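PDB 2RA8: WGR domain-containing protein from Bacteroides fragilis, which is of unknown function but combines a WGR domain, a module that binds nucleic acids in some relatives, with leucine-rich repeats. Local coordinates for residues R243-K248 with L257-A262; E270-S275 with M284-G289. One frame throughout, in Å; residues are numbered along the deposited sequence.

Contact 1: residues R243-K248 with L257-A262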
ATOM      1  N   ARG A 243     -26.760  16.323  -6.284  1.00 20.66           N
ATOM      2  CA  ARG A 243     -27.686  16.946  -5.356  1.00 14.47           C
ATOM      3  C   ARG A 243     -28.954  16.182  -5.027  1.00 21.48           C
ATOM      4  O   ARG A 243     -29.305  16.051  -3.859  1.00 30.88           O
ATOM      5  CB  ARG A 243     -28.026  18.375  -5.834  1.00 25.06           C
ATOM      6  CG  ARG A 243     -26.843  19.356  -5.748  1.00 33.37           C
ATOM      7  CD  ARG A 243     -27.252  20.801  -6.083  1.00 22.59           C
ATOM      8  NE  ARG A 243     -26.796  21.743  -5.058  1.00 38.42           N
ATOM      9  CZ  ARG A 243     -25.612  22.350  -5.055  1.00 38.92           C
ATOM     10  NH1 ARG A 243     -24.745  22.129  -6.033  1.00 44.16           N
ATOM     11  NH2 ARG A 243     -25.290  23.174  -4.068  1.00 48.69           N
ATOM     12  N   PRO A 244     -29.669  15.661  -6.036  1.00 24.56           N
ATOM     13  CA  PRO A 244     -30.899  14.920  -5.712  1.00 29.74           C
ATOM     14  C   PRO A 244     -30.710  13.708  -4.814  1.00 29.62           C
ATOM     15  O   PRO A 244     -31.676  13.217  -4.220  1.00 28.32           O
ATOM     16  CB  PRO A 244     -31.446  14.545  -7.085  1.00 31.62           C
ATOM     17  CG  PRO A 244     -31.003  15.695  -7.943  1.00 35.72           C
ATOM     18  CD  PRO A 244     -29.570  15.899  -7.486  1.00 28.74           C
ATOM     19  N   LEU A 245     -29.471  13.221  -4.709  1.00 26.27           N
ATOM     20  CA  LEU A 245     -29.151  12.066  -3.861  1.00 22.55           C
ATOM     21  C   LEU A 245     -29.286  12.396  -2.395  1.00 27.47           C
ATOM     22  O   LEU A 245     -29.545  11.522  -1.569  1.00 24.89           O
ATOM     23  CB  LEU A 245     -27.715  11.590  -4.112  1.00 15.70           C
ATOM     24  CG  LEU A 245     -27.396  10.982  -5.474  1.00 18.75           C
ATOM     25  CD1 LEU A 245     -25.886  10.958  -5.686  1.00 14.63           C
ATOM     26  CD2 LEU A 245     -27.965   9.576  -5.544  1.00 26.65           C
ATOM     27  N   PHE A 246     -29.097  13.669  -2.068  1.00 27.67           N
ATOM     28  CA  PHE A 246     -29.183  14.134  -0.692  1.00 24.40           C
ATOM     29  C   PHE A 246     -30.638  14.329  -0.289  1.00 27.08           C
ATOM     30  O   PHE A 246     -31.067  15.442   0.016  1.00 34.64           O
ATOM     31  CB  PHE A 246     -28.412  15.456  -0.547  1.00 16.47           C
ATOM     32  CG  PHE A 246     -26.911  15.319  -0.718  1.00 15.55           C
ATOM     33  CD1 PHE A 246     -26.061  15.462   0.379  1.00 27.83           C
ATOM     34  CD2 PHE A 246     -26.354  15.082  -1.969  1.00 25.45           C
ATOM     35  CE1 PHE A 246     -24.670  15.372   0.227  1.00 17.11           C
ATOM     36  CE2 PHE A 246     -24.967  14.992  -2.127  1.00 17.82           C
ATOM     37  CZ  PHE A 246     -24.132  15.140  -1.029  1.00 18.20           C
ATOM     38  N   SER A 247     -31.401  13.241  -0.272  1.00 28.04           N
ATOM     39  CA  SER A 247     -32.818  13.308   0.071  1.00 28.94           C
ATOM     40  C   SER A 247     -33.262  12.201   0.989  1.00 28.31           C
ATOM     41  O   SER A 247     -33.123  11.020   0.665  1.00 21.70           O
ATOM     42  CB  SER A 247     -33.654  13.263  -1.213  1.00 30.25           C
ATOM     43  OG  SER A 247     -35.006  12.945  -0.930  1.00 31.99           O
ATOM     44  N   LYS A 248     -33.811  12.565   2.143  1.00 30.66           N
ATOM     45  CA  LYS A 248     -34.274  11.558   3.084  1.00 29.87           C
ATOM     46  C   LYS A 248     -35.391  10.733   2.477  1.00 34.38           C
ATOM     47  O   LYS A 248     -35.525   9.542   2.764  1.00 27.95           O
ATOM     48  CB  LYS A 248     -34.748  12.206   4.395  1.00 33.12           C
ATOM     49  CG  LYS A 248     -35.981  13.088   4.282  1.00 28.76           C
ATOM     50  CD  LYS A 248     -36.405  13.571   5.668  1.00 40.09           C
ATOM     51  CE  LYS A 248     -37.757  14.269   5.641  1.00 52.49           C
ATOM     52  NZ  LYS A 248     -37.778  15.422   4.702  1.00 72.65           N
ATOM     53  N   LEU A 257     -23.144   8.562   3.848  1.00 14.61           N
ATOM     54  CA  LEU A 257     -23.225   9.126   2.505  1.00 20.62           C
ATOM     55  C   LEU A 257     -21.895   9.741   2.158  1.00 19.52           C
ATOM     56  O   LEU A 257     -21.305  10.467   2.962  1.00 23.37           O
ATOM     57  CB  LEU A 257     -24.304  10.201   2.418  1.00 23.35           C
ATOM     58  CG  LEU A 257     -24.370  11.023   1.111  1.00 24.09           C
ATOM     59  CD1 LEU A 257     -24.571  10.114  -0.120  1.00 19.99           C
ATOM     60  CD2 LEU A 257     -25.515  12.014   1.231  1.00 24.24           C
ATOM     61  N   GLY A 258     -21.420   9.449   0.954  1.00 23.57           N
ATOM     62  CA  GLY A 258     -20.154   9.989   0.515  1.00 25.16           C
ATOM     63  C   GLY A 258     -20.063  10.300  -0.969  1.00 23.73           C
ATOM     64  O   GLY A 258     -20.377   9.466  -1.829  1.00 22.72           O
ATOM     65  N   ILE A 259     -19.670  11.534  -1.263  1.00 19.61           N
ATOM     66  CA  ILE A 259     -19.446  11.981  -2.631  1.00 23.78           C
ATOM     67  C   ILE A 259     -18.017  12.397  -2.427  1.00 17.78           C
ATOM     68  O   ILE A 259     -17.733  13.434  -1.825  1.00 23.53           O
ATOM     69  CB  ILE A 259     -20.338  13.180  -3.013  1.00 28.01           C
ATOM     70  CG1 ILE A 259     -21.823  12.792  -2.893  1.00 18.81           C
ATOM     71  CG2 ILE A 259     -20.023  13.618  -4.434  1.00 21.84           C
ATOM     72  CD1 ILE A 259     -22.212  11.571  -3.702  1.00 17.29           C
ATOM     73  N   VAL A 260     -17.111  11.564  -2.916  1.00 18.18           N
ATOM     74  CA  VAL A 260     -15.689  11.753  -2.690  1.00 16.25           C
ATOM     75  C   VAL A 260     -14.835  11.855  -3.904  1.00 14.27           C
ATOM     76  O   VAL A 260     -15.302  11.737  -5.031  1.00 18.10           O
ATOM     77  CB  VAL A 260     -15.151  10.564  -1.862  1.00 14.47           C
ATOM     78  CG1 VAL A 260     -15.943  10.417  -0.577  1.00 26.29           C
ATOM     79  CG2 VAL A 260     -15.250   9.272  -2.688  1.00 19.76           C
ATOM     80  N   ASP A 261     -13.547  12.081  -3.667  1.00 18.22           N
ATOM     81  CA  ASP A 261     -12.573  12.150  -4.745  1.00 19.43           C
ATOM     82  C   ASP A 261     -12.937  13.144  -5.840  1.00 18.20           C
ATOM     83  O   ASP A 261     -12.786  12.857  -7.030  1.00 25.21           O
ATOM     84  CB  ASP A 261     -12.414  10.734  -5.317  1.00 18.84           C
ATOM     85  CG  ASP A 261     -11.259  10.617  -6.288  1.00 16.31           C
ATOM     86  OD1 ASP A 261     -10.123  10.997  -5.917  1.00 22.46           O
ATOM     87  OD2 ASP A 261     -11.498  10.136  -7.415  1.00 20.62           O
ATOM     88  N   ALA A 262     -13.406  14.327  -5.441  1.00 28.28           N
ATOM     89  CA  ALA A 262     -13.795  15.370  -6.394  1.00 22.30           C
ATOM     90  C   ALA A 262     -12.911  16.596  -6.306  1.00 30.79           C
ATOM     91  O   ALA A 262     -12.399  16.920  -5.234  1.00 26.77           O
ATOM     92  CB  ALA A 262     -15.251  15.783  -6.149  1.00 22.66           C
TER
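In the leucine-rich-repeat part of the chain, L245, the last residue of a short 3-10 segment, and F246 just after it pack against L257 and I259 of strand 256-260. The F246 ring carries most of the contact. Methyl CD2 of L257 lies over one face of it in a CH-pi contact, 3.8 Å from the ring centroid and 24° off the normal. It is displaced toward the rim at F246 CD1 and CE1, each 3.6 Å from that L257 CD2. I259 meets the far end of the ring obliquely, its CG1 3.8 Å from F246 CZ. With CG of F246 anti to its own carbonyl carbon (chi1 -67°), the ring reaches forward from the loop to the strand, although the F246 backbone stays well back.

Strand 256-260 is an inner strand of the long parallel sheet of the repeats, and L257 and I259 face the same side of it. Residues 243-248 belong to the connection from strand 223-227, so the contact folds this connection back over the sheet. L245 adds a looser touch, its CD1 4.2 Å from I259 CD1, while the same leucine also reaches L226 on the neighbouring strand and I213 and L214 of helix 207-215. No hydrogen bond crosses between the two segments; the buried contact is wholly apolar. Within the loop, F246 N donates to R243 O at 3.0 Å; F246 is the centre of an inverse gamma turn, with a weak bond of 2.8 Å from S247 N to L245 O.

Contact 2: residues E270-S275 with M284-G289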
ATOM      1  N   GLU A 270     -21.293  21.812   1.107  1.00 30.97           N
ATOM      2  CA  GLU A 270     -22.494  22.631   1.028  1.00 29.72           C
ATOM      3  C   GLU A 270     -23.725  21.754   0.854  1.00 27.70           C
ATOM      4  O   GLU A 270     -24.750  21.961   1.505  1.00 25.83           O
ATOM      5  CB  GLU A 270     -22.392  23.609  -0.153  1.00 36.00           C
ATOM      6  CG  GLU A 270     -23.537  24.605  -0.221  1.00 49.84           C
ATOM      7  CD  GLU A 270     -23.616  25.326  -1.558  1.00 56.98           C
ATOM      8  OE1 GLU A 270     -22.603  25.938  -1.960  1.00 66.48           O
ATOM      9  OE2 GLU A 270     -24.692  25.278  -2.202  1.00 47.51           O
HETATM   10  N   MSE A 271     -23.626  20.763  -0.028  1.00 32.08           N
HETATM   11  CA  MSE A 271     -24.742  19.855  -0.280  1.00 32.44           C
HETATM   12  C   MSE A 271     -25.203  19.199   0.984  1.00 36.38           C
HETATM   13  O   MSE A 271     -26.406  19.117   1.251  1.00 36.55           O
HETATM   14  CB  MSE A 271     -24.336  18.780  -1.278  1.00 28.68           C
HETATM   15  CG  MSE A 271     -23.975  19.338  -2.627  1.00 30.56           C
HETATM   16 SE   MSE A 271     -23.658  17.959  -3.933  1.00 48.53          SE
HETATM   17  CE  MSE A 271     -23.053  19.081  -5.368  1.00 29.64           C
ATOM     18  N   PHE A 272     -24.247  18.718   1.775  1.00 24.80           N
ATOM     19  CA  PHE A 272     -24.574  18.078   3.038  1.00 27.49           C
ATOM     20  C   PHE A 272     -25.323  19.030   3.934  1.00 32.03           C
ATOM     21  O   PHE A 272     -26.437  18.740   4.373  1.00 32.93           O
ATOM     22  CB  PHE A 272     -23.297  17.606   3.758  1.00 33.15           C
ATOM     23  CG  PHE A 272     -22.828  16.236   3.340  1.00 34.29           C
ATOM     24  CD1 PHE A 272     -23.477  15.093   3.796  1.00 35.97           C
ATOM     25  CD2 PHE A 272     -21.746  16.088   2.482  1.00 19.17           C
ATOM     26  CE1 PHE A 272     -23.051  13.828   3.399  1.00 15.60           C
ATOM     27  CE2 PHE A 272     -21.321  14.826   2.085  1.00 16.21           C
ATOM     28  CZ  PHE A 272     -21.976  13.701   2.546  1.00 26.09           C
ATOM     29  N   LEU A 273     -24.722  20.189   4.193  1.00 34.99           N
ATOM     30  CA  LEU A 273     -25.312  21.178   5.092  1.00 32.83           C
ATOM     31  C   LEU A 273     -26.693  21.650   4.744  1.00 35.72           C
ATOM     32  O   LEU A 273     -27.493  21.914   5.637  1.00 28.18           O
ATOM     33  CB  LEU A 273     -24.380  22.388   5.235  1.00 30.26           C
ATOM     34  CG  LEU A 273     -22.992  22.092   5.833  1.00 25.51           C
ATOM     35  CD1 LEU A 273     -22.139  23.341   5.815  1.00 22.55           C
ATOM     36  CD2 LEU A 273     -23.139  21.578   7.250  1.00 21.18           C
ATOM     37  N   GLU A 274     -26.999  21.743   3.454  1.00 33.13           N
ATOM     38  CA  GLU A 274     -28.311  22.215   3.022  1.00 33.42           C
ATOM     39  C   GLU A 274     -29.329  21.129   2.803  1.00 38.43           C
ATOM     40  O   GLU A 274     -30.486  21.420   2.494  1.00 39.39           O
ATOM     41  CB  GLU A 274     -28.174  23.002   1.725  1.00 34.50           C
ATOM     42  CG  GLU A 274     -27.584  22.182   0.595  1.00 36.05           C
ATOM     43  CD  GLU A 274     -27.351  22.994  -0.663  1.00 46.96           C
ATOM     44  OE1 GLU A 274     -26.946  24.171  -0.551  1.00 51.83           O
ATOM     45  OE2 GLU A 274     -27.554  22.445  -1.766  1.00 33.02           O
ATOM     46  N   SER A 275     -28.920  19.874   2.969  1.00 31.49           N
ATOM     47  CA  SER A 275     -29.809  18.737   2.736  1.00 31.93           C
ATOM     48  C   SER A 275     -30.694  18.329   3.892  1.00 27.07           C
ATOM     49  O   SER A 275     -30.376  18.566   5.062  1.00 29.05           O
ATOM     50  CB  SER A 275     -28.977  17.527   2.297  1.00 30.53           C
ATOM     51  OG  SER A 275     -29.794  16.393   2.062  1.00 48.23           O
HETATM   52  N   MSE A 284     -20.544  11.514   7.482  1.00 22.53           N
HETATM   53  CA  MSE A 284     -20.446  12.435   6.358  1.00 24.93           C
HETATM   54  C   MSE A 284     -19.087  12.110   5.780  1.00 24.63           C
HETATM   55  O   MSE A 284     -18.069  12.268   6.441  1.00 25.34           O
HETATM   56  CB  MSE A 284     -20.477  13.884   6.840  1.00 20.36           C
HETATM   57  CG  MSE A 284     -20.339  14.910   5.734  1.00 38.90           C
HETATM   58 SE   MSE A 284     -20.220  16.717   6.433  1.00 45.29          SE
HETATM   59  CE  MSE A 284     -18.674  17.315   5.461  1.00 41.14           C
ATOM     60  N   ASP A 285     -19.073  11.645   4.544  1.00 15.87           N
ATOM     61  CA  ASP A 285     -17.845  11.227   3.879  1.00 21.90           C
ATOM     62  C   ASP A 285     -17.480  12.212   2.799  1.00 22.36           C
ATOM     63  O   ASP A 285     -18.152  12.298   1.779  1.00 18.88           O
ATOM     64  CB  ASP A 285     -18.078   9.845   3.259  1.00 19.58           C
ATOM     65  CG  ASP A 285     -16.793   9.112   2.910  1.00 25.72           C
ATOM     66  OD1 ASP A 285     -15.729   9.750   2.724  1.00 16.32           O
ATOM     67  OD2 ASP A 285     -16.868   7.871   2.802  1.00 24.70           O
ATOM     68  N   ILE A 286     -16.414  12.971   3.031  1.00 25.22           N
ATOM     69  CA  ILE A 286     -15.947  13.963   2.079  1.00 22.08           C
ATOM     70  C   ILE A 286     -14.463  13.810   1.948  1.00 22.97           C
ATOM     71  O   ILE A 286     -13.707  14.772   2.055  1.00 19.76           O
ATOM     72  CB  ILE A 286     -16.278  15.391   2.553  1.00 23.33           C
ATOM     73  CG1 ILE A 286     -15.798  15.591   3.992  1.00 27.62           C
ATOM     74  CG2 ILE A 286     -17.787  15.628   2.462  1.00 16.99           C
ATOM     75  CD1 ILE A 286     -15.605  17.044   4.382  1.00 30.80           C
ATOM     76  N   SER A 287     -14.043  12.576   1.704  1.00 24.64           N
ATOM     77  CA  SER A 287     -12.630  12.245   1.567  1.00 21.27           C
ATOM     78  C   SER A 287     -12.125  12.207   0.152  1.00 22.64           C
ATOM     79  O   SER A 287     -12.862  12.464  -0.802  1.00 26.38           O
ATOM     80  CB  SER A 287     -12.372  10.886   2.207  1.00 29.82           C
ATOM     81  OG  SER A 287     -13.194   9.899   1.612  1.00 25.90           O
ATOM     82  N   ALA A 288     -10.838  11.893   0.032  1.00 19.77           N
ATOM     83  CA  ALA A 288     -10.145  11.745  -1.243  1.00 24.94           C
ATOM     84  C   ALA A 288     -10.176  12.885  -2.224  1.00 20.24           C
ATOM     85  O   ALA A 288      -9.751  12.709  -3.371  1.00 27.31           O
ATOM     86  CB  ALA A 288     -10.634  10.473  -1.935  1.00 18.12           C
ATOM     87  N   GLY A 289     -10.646  14.059  -1.809  1.00 21.83           N
ATOM     88  CA  GLY A 289     -10.713  15.177  -2.741  1.00 23.88           C
ATOM     89  C   GLY A 289      -9.929  16.423  -2.363  1.00 25.25           C
ATOM     90  O   GLY A 289      -9.133  16.419  -1.412  1.00 13.42           O
TER
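One face of the F272 ring is covered by M284, a selenomethionine, whose CG sits over the ring centre, 3.5 Å from the centroid and only 2° off the normal. D285 O and I286 CG2 approach the same ring obliquely, the methyl at 3.6 Å from F272 CE2. The contact packs the helix onto the following strand of a beta-alpha-beta unit, strand 256-260, helix 265-274, strand 283-285, in the parallel leucine-rich-repeat sheet. M284 keeps CG anti to its backbone N (chi1 178°), which carries the chain out from the strand to the phenyl face. From there SE extends over the same face toward the root of the ring, 4.5 Å from the centroid of F272, in a Met-aromatic contact. M284 also touches L299 of helix 293-300 and L309.

The bond from CA to CB of D285 points away from the helix, and its carboxylate has polar partners: W256 NE1 bonds to OD2, and N313 ND2 to OD1. D285 OD1 also receives a weak bond from S287 N and, on its syn lone pair, one from S287 OG at 2.8 Å.

In the fold
Contact 1 and contact 2 follow one another along the chain and lie side by side, their centres about 7 Å apart. Strands 256-260 and 283-285 are neighbours in the parallel sheet, joined by backbone hydrogen bonding between L257 and D285. The two phenyl rings meet edge-to-face, F246 with F272, so the apolar layers of both contacts run into one. Around this core, F246 O is probably hydrogen-bonded to S275 OG at 2.6 Å, and R243 NH2 forms a 2.9 Å salt bridge with E270 OE2; the first ties the loop of contact 1 to S275, the second to helix 265-274. The contacting residues of both are buried, and no other chain of the assembly touches the four segments.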